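PDB 3TCS: racemase, putative from Roseobacter denitrificans, which binds magnesium and probably acts as a hydro-lyase or racemase of the mandelate racemase/muconate lactonizing enzyme family. Local coordinates for residues F38-T43 against Q48-V53; A110-R115 against G285-T290; E232-P235 against A240-K243; P263-M268 against L291-M296. All coordinates share one frame; numbering follows the deposited sequence.

Contact 1. Residues F38-T43 against Q48-V53; sequences FVRVTT and QGWGQV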
loop_
_atom_site.group_PDB
_atom_site.type_symbol
_atom_site.label_atom_id
_atom_site.label_comp_id
_atom_site.label_asym_id
_atom_site.label_seq_id
_atom_site.Cartn_x
_atom_site.Cartn_y
_atom_site.Cartn_z
ATOM N N PHE B 38 1.143 -12.627 16.839
ATOM C CA PHE B 38 0.551 -11.905 17.958
ATOM C C PHE B 38 1.517 -10.861 18.492
ATOM O O PHE B 38 2.737 -11.007 18.375
ATOM C CB PHE B 38 0.157 -12.890 19.060
ATOM C CG PHE B 38 -0.892 -13.875 18.630
ATOM C CD1 PHE B 38 -2.206 -13.461 18.419
ATOM C CD2 PHE B 38 -0.561 -15.202 18.390
ATOM C CE1 PHE B 38 -3.177 -14.353 17.970
ATOM C CE2 PHE B 38 -1.528 -16.110 17.938
ATOM C CZ PHE B 38 -2.838 -15.682 17.729
ATOM N N VAL B 39 0.966 -9.806 19.075
ATOM C CA VAL B 39 1.774 -8.721 19.605
ATOM C C VAL B 39 1.512 -8.501 21.084
ATOM O O VAL B 39 0.369 -8.509 21.525
ATOM C CB VAL B 39 1.460 -7.397 18.871
ATOM C CG1 VAL B 39 2.362 -6.277 19.391
ATOM C CG2 VAL B 39 1.629 -7.583 17.366
ATOM N N ARG B 40 2.573 -8.311 21.857
ATOM C CA ARG B 40 2.404 -8.028 23.270
ATOM C C ARG B 40 3.076 -6.692 23.534
ATOM O O ARG B 40 4.228 -6.489 23.150
ATOM C CB ARG B 40 3.047 -9.110 24.150
ATOM C CG ARG B 40 2.938 -8.791 25.640
ATOM C CD ARG B 40 3.377 -9.960 26.524
ATOM N NE ARG B 40 4.798 -10.259 26.381
ATOM C CZ ARG B 40 5.393 -11.317 26.924
ATOM N NH1 ARG B 40 4.687 -12.174 27.650
ATOM N NH2 ARG B 40 6.691 -11.522 26.740
ATOM N N VAL B 41 2.352 -5.766 24.153
ATOM C CA VAL B 41 2.934 -4.471 24.476
ATOM C C VAL B 41 3.070 -4.377 25.985
ATOM O O VAL B 41 2.266 -4.948 26.724
ATOM C CB VAL B 41 2.077 -3.288 23.964
ATOM C CG1 VAL B 41 2.025 -3.308 22.432
ATOM C CG2 VAL B 41 0.673 -3.349 24.558
ATOM N N THR B 42 4.098 -3.663 26.433
ATOM C CA THR B 42 4.357 -3.488 27.855
ATOM C C THR B 42 4.590 -2.012 28.155
ATOM O O THR B 42 5.430 -1.376 27.521
ATOM C CB THR B 42 5.624 -4.261 28.290
ATOM O OG1 THR B 42 5.505 -5.637 27.911
ATOM C CG2 THR B 42 5.807 -4.168 29.800
ATOM N N THR B 43 3.844 -1.463 29.107
ATOM C CA THR B 43 4.036 -0.065 29.470
ATOM C C THR B 43 5.146 -0.000 30.520
ATOM O O THR B 43 5.594 -1.033 31.020
ATOM C CB THR B 43 2.732 0.567 30.011
ATOM O OG1 THR B 43 2.124 -0.311 30.959
ATOM C CG2 THR B 43 1.758 0.822 28.876
ATOM N N GLN B 48 0.661 -5.221 30.604
ATOM C CA GLN B 48 0.765 -5.785 29.263
ATOM C C GLN B 48 -0.574 -6.036 28.584
ATOM O O GLN B 48 -1.590 -6.264 29.242
ATOM C CB GLN B 48 1.560 -7.090 29.307
ATOM C CG GLN B 48 2.994 -6.917 29.804
ATOM C CD GLN B 48 3.756 -8.223 29.846
ATOM O OE1 GLN B 48 3.314 -9.188 30.466
ATOM N NE2 GLN B 48 4.911 -8.260 29.190
ATOM N N GLY B 49 -0.555 -5.984 27.256
ATOM C CA GLY B 49 -1.750 -6.222 26.468
ATOM C C GLY B 49 -1.377 -7.050 25.253
ATOM O O GLY B 49 -0.248 -6.968 24.771
ATOM N N TRP B 50 -2.322 -7.845 24.762
ATOM C CA TRP B 50 -2.093 -8.702 23.605
ATOM C C TRP B 50 -2.968 -8.340 22.411
ATOM O O TRP B 50 -4.171 -8.132 22.550
ATOM C CB TRP B 50 -2.358 -10.166 23.965
ATOM C CG TRP B 50 -1.264 -10.810 24.758
ATOM C CD1 TRP B 50 -1.095 -10.778 26.114
ATOM C CD2 TRP B 50 -0.179 -11.583 24.234
ATOM N NE1 TRP B 50 0.030 -11.491 26.466
ATOM C CE2 TRP B 50 0.610 -11.995 25.330
ATOM C CE3 TRP B 50 0.203 -11.969 22.941
ATOM C CZ2 TRP B 50 1.763 -12.777 25.175
ATOM C CZ3 TRP B 50 1.351 -12.747 22.784
ATOM C CH2 TRP B 50 2.116 -13.143 23.897
ATOM N N GLY B 51 -2.350 -8.290 21.237
ATOM C CA GLY B 51 -3.077 -7.980 20.024
ATOM C C GLY B 51 -2.607 -8.921 18.933
ATOM O O GLY B 51 -1.925 -9.911 19.203
ATOM N N GLN B 52 -2.953 -8.612 17.693
ATOM C CA GLN B 52 -2.555 -9.464 16.587
ATOM C C GLN B 52 -2.422 -8.657 15.306
ATOM O O GLN B 52 -3.210 -7.756 15.064
ATOM C CB GLN B 52 -3.607 -10.558 16.381
ATOM C CG GLN B 52 -3.276 -11.524 15.258
ATOM C CD GLN B 52 -4.488 -12.297 14.788
ATOM O OE1 GLN B 52 -5.071 -13.086 15.536
ATOM N NE2 GLN B 52 -4.880 -12.069 13.538
ATOM N N VAL B 53 -1.419 -8.964 14.490
ATOM C CA VAL B 53 -1.287 -8.264 13.217
ATOM C C VAL B 53 -2.206 -9.033 12.269
ATOM O O VAL B 53 -2.698 -10.105 12.610
ATOM C CB VAL B 53 0.166 -8.297 12.661
ATOM C CG1 VAL B 53 1.112 -7.588 13.615
ATOM C CG2 VAL B 53 0.607 -9.732 12.419
HETATM O O HOH W 1 1.887 -11.965 28.884
#

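Contact 2. Residues A110-R115 against G285-T290; sequences AIWDLR and GGICRT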
loop_
_atom_site.group_PDB
_atom_site.type_symbol
_atom_site.label_atom_id
_atom_site.label_comp_id
_atom_site.label_asym_id
_atom_site.label_seq_id
_atom_site.Cartn_x
_atom_site.Cartn_y
_atom_site.Cartn_z
ATOM N N ALA B 110 -3.248 -4.545 20.648
ATOM C CA ALA B 110 -2.615 -4.936 21.912
ATOM C C ALA B 110 -2.843 -3.828 22.946
ATOM O O ALA B 110 -3.021 -4.090 24.139
ATOM C CB ALA B 110 -1.112 -5.165 21.708
ATOM N N ILE B 111 -2.840 -2.586 22.477
ATOM C CA ILE B 111 -3.061 -1.447 23.354
ATOM C C ILE B 111 -4.498 -1.464 23.873
ATOM O O ILE B 111 -4.737 -1.165 25.037
ATOM C CB ILE B 111 -2.743 -0.118 22.615
ATOM C CG1 ILE B 111 -1.227 -0.004 22.429
ATOM C CG2 ILE B 111 -3.300 1.074 23.379
ATOM C CD1 ILE B 111 -0.783 1.206 21.626
ATOM N N TRP B 112 -5.461 -1.832 23.031
ATOM C CA TRP B 112 -6.841 -1.879 23.513
ATOM C C TRP B 112 -7.021 -2.978 24.558
ATOM O O TRP B 112 -7.761 -2.806 25.523
ATOM C CB TRP B 112 -7.822 -2.061 22.349
ATOM C CG TRP B 112 -8.008 -0.786 21.583
ATOM C CD1 TRP B 112 -7.410 -0.436 20.405
ATOM C CD2 TRP B 112 -8.802 0.339 21.980
ATOM N NE1 TRP B 112 -7.782 0.841 20.046
ATOM C CE2 TRP B 112 -8.637 1.338 20.994
ATOM C CE3 TRP B 112 -9.639 0.601 23.076
ATOM C CZ2 TRP B 112 -9.280 2.581 21.070
ATOM C CZ3 TRP B 112 -10.277 1.840 23.152
ATOM C CH2 TRP B 112 -10.093 2.812 22.152
ATOM N N ASP B 113 -6.337 -4.103 24.371
ATOM C CA ASP B 113 -6.405 -5.198 25.331
ATOM C C ASP B 113 -5.826 -4.702 26.658
ATOM O O ASP B 113 -6.370 -4.973 27.734
ATOM C CB ASP B 113 -5.586 -6.385 24.825
ATOM C CG ASP B 113 -5.689 -7.593 25.732
ATOM O OD1 ASP B 113 -6.824 -8.040 25.981
ATOM O OD2 ASP B 113 -4.640 -8.095 26.192
ATOM N N LEU B 114 -4.715 -3.975 26.574
ATOM C CA LEU B 114 -4.061 -3.437 27.763
ATOM C C LEU B 114 -5.006 -2.508 28.518
ATOM O O LEU B 114 -5.106 -2.574 29.738
ATOM C CB LEU B 114 -2.788 -2.674 27.373
ATOM C CG LEU B 114 -2.082 -1.839 28.453
ATOM C CD1 LEU B 114 -1.667 -2.717 29.615
ATOM C CD2 LEU B 114 -0.865 -1.165 27.853
ATOM N N ARG B 115 -5.700 -1.645 27.785
ATOM C CA ARG B 115 -6.636 -0.706 28.397
ATOM C C ARG B 115 -7.775 -1.444 29.085
ATOM O O ARG B 115 -8.147 -1.117 30.212
ATOM C CB ARG B 115 -7.197 0.247 27.338
ATOM C CG ARG B 115 -6.195 1.287 26.838
ATOM C CD ARG B 115 -6.716 2.021 25.600
ATOM N NE ARG B 115 -5.873 3.161 25.239
ATOM C CZ ARG B 115 -6.079 3.943 24.183
ATOM N NH1 ARG B 115 -7.102 3.709 23.371
ATOM N NH2 ARG B 115 -5.273 4.971 23.943
ATOM N N GLY B 285 -5.578 -1.147 9.833
ATOM C CA GLY B 285 -4.631 -0.527 10.746
ATOM C C GLY B 285 -5.018 -0.532 12.213
ATOM O O GLY B 285 -4.337 0.078 13.036
ATOM N N GLY B 286 -6.106 -1.210 12.556
ATOM C CA GLY B 286 -6.488 -1.276 13.952
ATOM C C GLY B 286 -7.843 -0.701 14.295
ATOM O O GLY B 286 -8.565 -0.200 13.428
ATOM N N ILE B 287 -8.180 -0.783 15.580
ATOM C CA ILE B 287 -9.447 -0.283 16.101
ATOM C C ILE B 287 -9.611 1.226 15.906
ATOM O O ILE B 287 -10.627 1.684 15.387
ATOM C CB ILE B 287 -9.575 -0.607 17.608
ATOM C CG1 ILE B 287 -9.694 -2.122 17.805
ATOM C CG2 ILE B 287 -10.775 0.118 18.207
ATOM C CD1 ILE B 287 -10.957 -2.728 17.222
ATOM N N CYS B 288 -8.615 1.999 16.326
ATOM C CA CYS B 288 -8.698 3.451 16.193
ATOM C C CYS B 288 -9.003 3.883 14.765
ATOM O O CYS B 288 -9.902 4.688 14.528
ATOM C CB CYS B 288 -7.398 4.105 16.659
ATOM S SG CYS B 288 -7.131 3.973 18.427
ATOM N N ARG B 289 -8.260 3.345 13.809
ATOM C CA ARG B 289 -8.479 3.711 12.420
ATOM C C ARG B 289 -9.815 3.183 11.906
ATOM O O ARG B 289 -10.479 3.843 11.108
ATOM C CB ARG B 289 -7.297 3.230 11.572
ATOM C CG ARG B 289 -6.020 4.059 11.829
ATOM C CD ARG B 289 -4.787 3.411 11.226
ATOM N NE ARG B 289 -4.992 3.085 9.822
ATOM C CZ ARG B 289 -4.815 3.929 8.811
ATOM N NH1 ARG B 289 -4.411 5.177 9.030
ATOM N NH2 ARG B 289 -5.062 3.521 7.573
ATOM N N THR B 290 -10.230 2.009 12.371
ATOM C CA THR B 290 -11.520 1.476 11.944
ATOM C C THR B 290 -12.639 2.385 12.471
ATOM O O THR B 290 -13.631 2.626 11.780
ATOM C CB THR B 290 -11.738 0.035 12.456
ATOM O OG1 THR B 290 -10.736 -0.824 11.891
ATOM C CG2 THR B 290 -13.115 -0.471 12.048
#

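Contact 3. Residues E232-P235 against A240-K243; sequences EPCP and AQTK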
loop_
_atom_site.group_PDB
_atom_site.type_symbol
_atom_site.label_atom_id
_atom_site.label_comp_id
_atom_site.label_asym_id
_atom_site.label_seq_id
_atom_site.Cartn_x
_atom_site.Cartn_y
_atom_site.Cartn_z
ATOM N N GLU B 232 -18.794 -6.904 -3.096
ATOM C CA GLU B 232 -17.699 -6.660 -4.033
ATOM C C GLU B 232 -17.981 -7.174 -5.443
ATOM O O GLU B 232 -17.269 -8.038 -5.965
ATOM C CB GLU B 232 -16.424 -7.301 -3.480
ATOM C CG GLU B 232 -15.137 -6.700 -4.007
ATOM C CD GLU B 232 -13.917 -7.264 -3.297
ATOM O OE1 GLU B 232 -13.873 -7.182 -2.053
ATOM O OE2 GLU B 232 -13.007 -7.784 -3.979
ATOM N N PRO B 233 -19.026 -6.638 -6.086
ATOM C CA PRO B 233 -19.375 -7.072 -7.439
ATOM C C PRO B 233 -18.297 -6.798 -8.484
ATOM O O PRO B 233 -18.066 -7.624 -9.369
ATOM C CB PRO B 233 -20.662 -6.304 -7.727
ATOM C CG PRO B 233 -20.497 -5.049 -6.925
ATOM C CD PRO B 233 -19.931 -5.572 -5.624
ATOM N N CYS B 234 -17.642 -5.643 -8.371
ATOM C CA CYS B 234 -16.607 -5.241 -9.325
ATOM C C CYS B 234 -15.248 -5.045 -8.666
ATOM O O CYS B 234 -15.146 -4.993 -7.438
ATOM C CB CYS B 234 -17.009 -3.923 -9.997
ATOM S SG CYS B 234 -18.665 -3.905 -10.715
ATOM N N PRO B 235 -14.178 -4.938 -9.478
ATOM C CA PRO B 235 -12.838 -4.734 -8.914
ATOM C C PRO B 235 -12.951 -3.646 -7.846
ATOM O O PRO B 235 -13.410 -2.537 -8.125
ATOM C CB PRO B 235 -12.026 -4.298 -10.126
ATOM C CG PRO B 235 -12.634 -5.143 -11.225
ATOM C CD PRO B 235 -14.126 -5.022 -10.950
ATOM N N ALA B 240 -16.088 3.802 -9.185
ATOM C CA ALA B 240 -17.153 4.184 -10.108
ATOM C C ALA B 240 -17.930 2.976 -10.641
ATOM O O ALA B 240 -19.144 3.047 -10.825
ATOM C CB ALA B 240 -16.575 4.992 -11.268
ATOM N N GLN B 241 -17.229 1.876 -10.896
ATOM C CA GLN B 241 -17.878 0.663 -11.387
ATOM C C GLN B 241 -18.824 0.117 -10.322
ATOM O O GLN B 241 -19.977 -0.212 -10.602
ATOM C CB GLN B 241 -16.833 -0.401 -11.733
ATOM C CG GLN B 241 -16.137 -0.188 -13.068
ATOM C CD GLN B 241 -15.092 -1.249 -13.344
ATOM O OE1 GLN B 241 -15.273 -2.422 -13.006
ATOM N NE2 GLN B 241 -13.994 -0.846 -13.972
ATOM N N THR B 242 -18.325 0.024 -9.096
ATOM C CA THR B 242 -19.128 -0.468 -7.985
ATOM C C THR B 242 -20.363 0.414 -7.792
ATOM O O THR B 242 -21.475 -0.083 -7.586
ATOM C CB THR B 242 -18.303 -0.476 -6.681
ATOM O OG1 THR B 242 -17.135 -1.289 -6.862
ATOM C CG2 THR B 242 -19.134 -1.019 -5.523
ATOM N N LYS B 243 -20.163 1.727 -7.860
ATOM C CA LYS B 243 -21.255 2.673 -7.684
ATOM C C LYS B 243 -22.350 2.484 -8.732
ATOM O O LYS B 243 -23.532 2.628 -8.433
ATOM C CB LYS B 243 -20.717 4.107 -7.737
ATOM C CG LYS B 243 -21.791 5.184 -7.649
ATOM C CD LYS B 243 -21.161 6.569 -7.606
ATOM C CE LYS B 243 -22.190 7.670 -7.811
ATOM N NZ LYS B 243 -23.188 7.744 -6.714
HETATM O O HOH W 2 -16.951 -3.794 -5.937
#

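Contact 4. Residues P263-M268 against L291-M296; sequences PTWQRM and LRVVEM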
loop_
_atom_site.group_PDB
_atom_site.type_symbol
_atom_site.label_atom_id
_atom_site.label_comp_id
_atom_site.label_asym_id
_atom_site.label_seq_id
_atom_site.Cartn_x
_atom_site.Cartn_y
_atom_site.Cartn_z
ATOM N N PRO B 263 -8.258 8.242 3.103
ATOM C CA PRO B 263 -8.853 9.183 2.146
ATOM C C PRO B 263 -9.690 8.456 1.087
ATOM O O PRO B 263 -10.659 9.005 0.569
ATOM C CB PRO B 263 -7.641 9.919 1.566
ATOM C CG PRO B 263 -6.484 8.992 1.836
ATOM C CD PRO B 263 -6.800 8.422 3.185
ATOM N N THR B 264 -9.327 7.213 0.776
ATOM C CA THR B 264 -10.088 6.437 -0.196
ATOM C C THR B 264 -11.422 6.057 0.446
ATOM O O THR B 264 -12.460 6.045 -0.217
ATOM C CB THR B 264 -9.327 5.167 -0.625
ATOM O OG1 THR B 264 -8.143 5.549 -1.333
ATOM C CG2 THR B 264 -10.189 4.304 -1.530
ATOM N N TRP B 265 -11.384 5.740 1.738
ATOM C CA TRP B 265 -12.599 5.409 2.470
ATOM C C TRP B 265 -13.536 6.621 2.439
ATOM O O TRP B 265 -14.741 6.485 2.214
ATOM C CB TRP B 265 -12.274 5.057 3.925
ATOM C CG TRP B 265 -12.125 3.594 4.153
ATOM C CD1 TRP B 265 -10.983 2.921 4.476
ATOM C CD2 TRP B 265 -13.162 2.610 4.063
ATOM N NE1 TRP B 265 -11.243 1.576 4.590
ATOM C CE2 TRP B 265 -12.574 1.358 4.341
ATOM C CE3 TRP B 265 -14.532 2.666 3.770
ATOM C CZ2 TRP B 265 -13.308 0.167 4.336
ATOM C CZ3 TRP B 265 -15.263 1.480 3.764
ATOM C CH2 TRP B 265 -14.646 0.247 4.046
ATOM N N GLN B 266 -12.972 7.805 2.662
ATOM C CA GLN B 266 -13.765 9.031 2.646
ATOM C C GLN B 266 -14.405 9.231 1.269
ATOM O O GLN B 266 -15.574 9.614 1.162
ATOM C CB GLN B 266 -12.890 10.242 2.986
ATOM C CG GLN B 266 -13.677 11.527 3.210
ATOM C CD GLN B 266 -14.380 11.554 4.553
ATOM O OE1 GLN B 266 -13.736 11.587 5.603
ATOM N NE2 GLN B 266 -15.706 11.535 4.527
ATOM N N ARG B 267 -13.640 8.975 0.213
ATOM C CA ARG B 267 -14.161 9.130 -1.141
ATOM C C ARG B 267 -15.286 8.132 -1.416
ATOM O O ARG B 267 -16.326 8.491 -1.967
ATOM C CB ARG B 267 -13.048 8.932 -2.167
ATOM C CG ARG B 267 -13.483 9.202 -3.593
ATOM C CD ARG B 267 -12.456 8.700 -4.594
ATOM N NE ARG B 267 -12.899 8.918 -5.967
ATOM C CZ ARG B 267 -12.439 8.248 -7.018
ATOM N NH1 ARG B 267 -11.517 7.305 -6.859
ATOM N NH2 ARG B 267 -12.904 8.518 -8.231
ATOM N N MET B 268 -15.067 6.877 -1.030
ATOM C CA MET B 268 -16.057 5.814 -1.236
ATOM C C MET B 268 -17.387 6.144 -0.561
ATOM O O MET B 268 -18.462 5.980 -1.147
ATOM C CB MET B 268 -15.534 4.488 -0.668
ATOM C CG MET B 268 -16.432 3.287 -0.954
ATOM S SD MET B 268 -16.136 1.901 0.179
ATOM C CE MET B 268 -14.358 1.662 -0.029
ATOM N N LEU B 291 -12.474 2.895 13.689
ATOM C CA LEU B 291 -13.473 3.788 14.276
ATOM C C LEU B 291 -13.624 5.074 13.453
ATOM O O LEU B 291 -14.690 5.693 13.444
ATOM C CB LEU B 291 -13.106 4.127 15.723
ATOM C CG LEU B 291 -13.241 2.959 16.709
ATOM C CD1 LEU B 291 -12.792 3.395 18.099
ATOM C CD2 LEU B 291 -14.687 2.484 16.738
ATOM N N ARG B 292 -12.559 5.478 12.767
ATOM C CA ARG B 292 -12.637 6.673 11.931
ATOM C C ARG B 292 -13.550 6.375 10.746
ATOM O O ARG B 292 -14.338 7.223 10.334
ATOM C CB ARG B 292 -11.254 7.085 11.429
ATOM C CG ARG B 292 -10.306 7.504 12.533
ATOM C CD ARG B 292 -9.015 8.056 11.964
ATOM N NE ARG B 292 -7.919 7.954 12.923
ATOM C CZ ARG B 292 -6.659 8.284 12.653
ATOM N NH1 ARG B 292 -6.340 8.744 11.450
ATOM N NH2 ARG B 292 -5.715 8.130 13.576
ATOM N N VAL B 293 -13.449 5.162 10.204
ATOM C CA VAL B 293 -14.299 4.771 9.087
ATOM C C VAL B 293 -15.734 4.608 9.587
ATOM O O VAL B 293 -16.681 4.998 8.910
ATOM C CB VAL B 293 -13.809 3.459 8.441
ATOM C CG1 VAL B 293 -14.814 2.971 7.394
ATOM C CG2 VAL B 293 -12.453 3.693 7.785
ATOM N N VAL B 294 -15.885 4.040 10.779
ATOM C CA VAL B 294 -17.206 3.858 11.374
ATOM C C VAL B 294 -17.909 5.215 11.495
ATOM O O VAL B 294 -19.110 5.332 11.230
ATOM C CB VAL B 294 -17.100 3.213 12.771
ATOM C CG1 VAL B 294 -18.438 3.284 13.494
ATOM C CG2 VAL B 294 -16.655 1.762 12.635
ATOM N N GLU B 295 -17.161 6.240 11.895
ATOM C CA GLU B 295 -17.735 7.578 12.035
ATOM C C GLU B 295 -18.096 8.178 10.666
ATOM O O GLU B 295 -19.131 8.827 10.526
ATOM C CB GLU B 295 -16.759 8.484 12.791
ATOM C CG GLU B 295 -17.176 9.950 12.912
ATOM C CD GLU B 295 -18.575 10.157 13.488
ATOM O OE1 GLU B 295 -19.029 9.346 14.327
ATOM O OE2 GLU B 295 -19.222 11.159 13.107
ATOM N N MET B 296 -17.248 7.969 9.660
ATOM C CA MET B 296 -17.548 8.476 8.317
ATOM C C MET B 296 -18.884 7.888 7.888
ATOM O O MET B 296 -19.758 8.588 7.374
ATOM C CB MET B 296 -16.505 8.025 7.299
ATOM C CG MET B 296 -15.116 8.590 7.461
ATOM S SD MET B 296 -14.036 7.858 6.213
ATOM C CE MET B 296 -12.437 8.477 6.757
#

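Contact 1. Residues F38-T43 against Q48-V53
Gly-51 N gives the shortest bond of this antiparallel hairpin, 2.7 Å to Val-39 O, and Val-39 N returns one of 2.9 Å to Gly-51 O. Val-41 and Gly-49 repeat the exchange, N of each to O of the other. On the face carrying Arg-40 and Trp-50, a non-hydrogen-bonded pair, the arginine chain lies over the indole: Arg-40 CB sits 3.9 Å from the centroid of the Trp-50 six-membered ring, 6° off its normal. A bend at chi3 (66°) turns the guanidinium out of line, and Glu-29 forms a salt bridge with Arg-40 NE. Water 1 accepts from Arg-40 NH1 and Trp-50 NE1, in the planes of the two groups. A leucine replacing Trp-50 would probably leave the arginine methylenes without their flat support and the water with one donor fewer. Farther along the same face, Gln-48 NE2 reaches Thr-42 OG1 at 3.0 Å, almost straight (167°) and in the amide plane. Phe-38 CB meets the indole edge at Trp-50 CZ3. On the reverse face Val-39 packs against helix 58-73, joined there by Val-53, and Val-41 against helix 98-119, while strand 25-32 continues the N-terminal domain's sheet beyond strand 37-43.

Contact 2. Residues A110-R115 against G285-T290
The N-terminal capping domain meets the barrel domain here, helix 98-119 laying one tryptophan against the first turn of helix 287-300. Trp-112 CG is anti to the carbonyl carbon (chi1 -76°), which carries the indole out toward Ile-287 across the gap; the nearest CA atoms, those of Trp-112 and Ile-287, are 8.0 Å apart. Ile-287 covers one face of the pyrrole part of the ring: its CG2 lies 3.9 Å from the five-membered centroid, 24° off the normal, and its CB comes within 3.4 Å of Trp-112 NE1. Cys-288 approaches at the edge instead, with SG 3.6 Å from Trp-112 NE1 and 3.7 Å from Trp-112 CZ2, a sulfur-aromatic contact. Arg-115 NH1, from the next turn of the same helix, lies over the opposite face near its rim. An alanine in place of Trp-112 would probably open a gap between the two helices and leave Ile-287 and Cys-288 without their aromatic partner. Gly-286 is the N-cap of the barrel helix, and its O accepts from Thr-290 N and OG1. Asp-108, one turn before Trp-112, takes the amides of Ile-287 and Cys-288 and a weak bond from Trp-112 NE1. The chemistry thus divides: nonpolar and sulfur packing joins the two segments, while an adjacent carboxylate satisfies amides at the helix start, where the helix dipole would probably favour its negative charge.

Contact 3. Residues E232-P235 against A240-K243
Gln-241 and Cys-234 face each other, Gln-241 CB 3.9 Å from Cys-234 CB, and the glutamine's OE1 then reaches the CD corner of the Pro-235 ring. The Gln-241 chain is extended beyond CG, with CG anti to the carbonyl carbon (chi1 -79°), and this carries Gln-241 OE1 to within 3.5 Å of Pro-235 CD and 3.8 Å of Cys-234 CB. Both are carbon neighbours, so the oxygen is in van der Waals contact here. The cysteine sulfur takes another path: Cys-234 SG passes alongside the helix backbone, 3.9 Å from Gln-241 O. This is a beta-to-alpha loop of the barrel domain: the chain leaving strand 229-231 turns back onto helix 239-248. Glu-231, a ligand of the active-site magnesium ion, ends that strand, and the Pro-233 side chain is about 6 Å from that of Glu-231. Water 2 links Thr-242 to the loop: it donates to Cys-234 O at 2.6 Å and is hydrogen-bonded to Thr-242 OG1 at 2.7 Å. Thr-242 OG1, anti to the carbonyl carbon (chi1 -58°), faces the loop, while Thr-242 CG2 makes a looser contact with Pro-233 CG at 4.5 Å. Thr-242 O accepts from OG1 of Thr-246, a residue of the second magnesium site. Pro-233 and Thr-242 also pack on Val-253 of strand 252-255. From the flank, Pro-212 at the start of helix 212-224 touches both Cys-234 and Gln-241.

Contact 4. Residues P263-M268 against L291-M296
Val-293 sets both its methyls on one face of the Trp-265 indole. CG2 stands 3.7 Å from the centroid of the five-membered ring, 14° off the normal, while CG1 lies toward the benzene part, 3.6 Å from Trp-265 CE3. Met-296 packs beside this pair, its chain extended beyond CG so that Met-296 SD lies against the backbone, 3.7 Å from Gln-266 N, and near Trp-265 CB, while its CE reaches Gln-266 OE1 at 3.6 Å. The glutamine bends at chi2 (76°) to bring its amide across the methionine, and its NE2 is bonded to Asp-270 one turn along. Together these side chains join helices 262-270 and 287-300, neighbours on the outside of the enolase-type barrel; the segments run nearly parallel, at 17°, with axes 10.2 Å apart. In the next layer, Met-268 CE lies over the other face of the indole, toward its rim. The ring's turn is further fixed by Trp-265 NE1, which donates to Asp-259 O. Leu-284 touches both Trp-265 and Val-293, and Leu-262 also reaches Val-293. Farther round, Arg-292 forms salt bridges with Asp-82 and Asp-86, while Arg-267, directed away from the interface, packs on Arg-267 of the second subunit.

Overall arrangement
Contacts 1, 2 and 3 are largely buried, whereas contact 4 is only partly so and lies near the second subunit. Contact 1 belongs to the N-terminal domain and is bonded backbone to backbone; contacts 3 and 4 lie in the barrel domain, among its outer helices and a loop, and contact 2 joins the two domains. Contacts 1 and 2 touch through Trp-50 N and Asp-113 OD2, a probable hydrogen bond. Helix 287-300 serves contacts 2 and 4, each time meeting a tryptophan face with a branched aliphatic side chain. Contact 3, centred about 17 Å from the centre of contact 4, uses prolines, a cysteine and a bridging water instead of an aromatic ring.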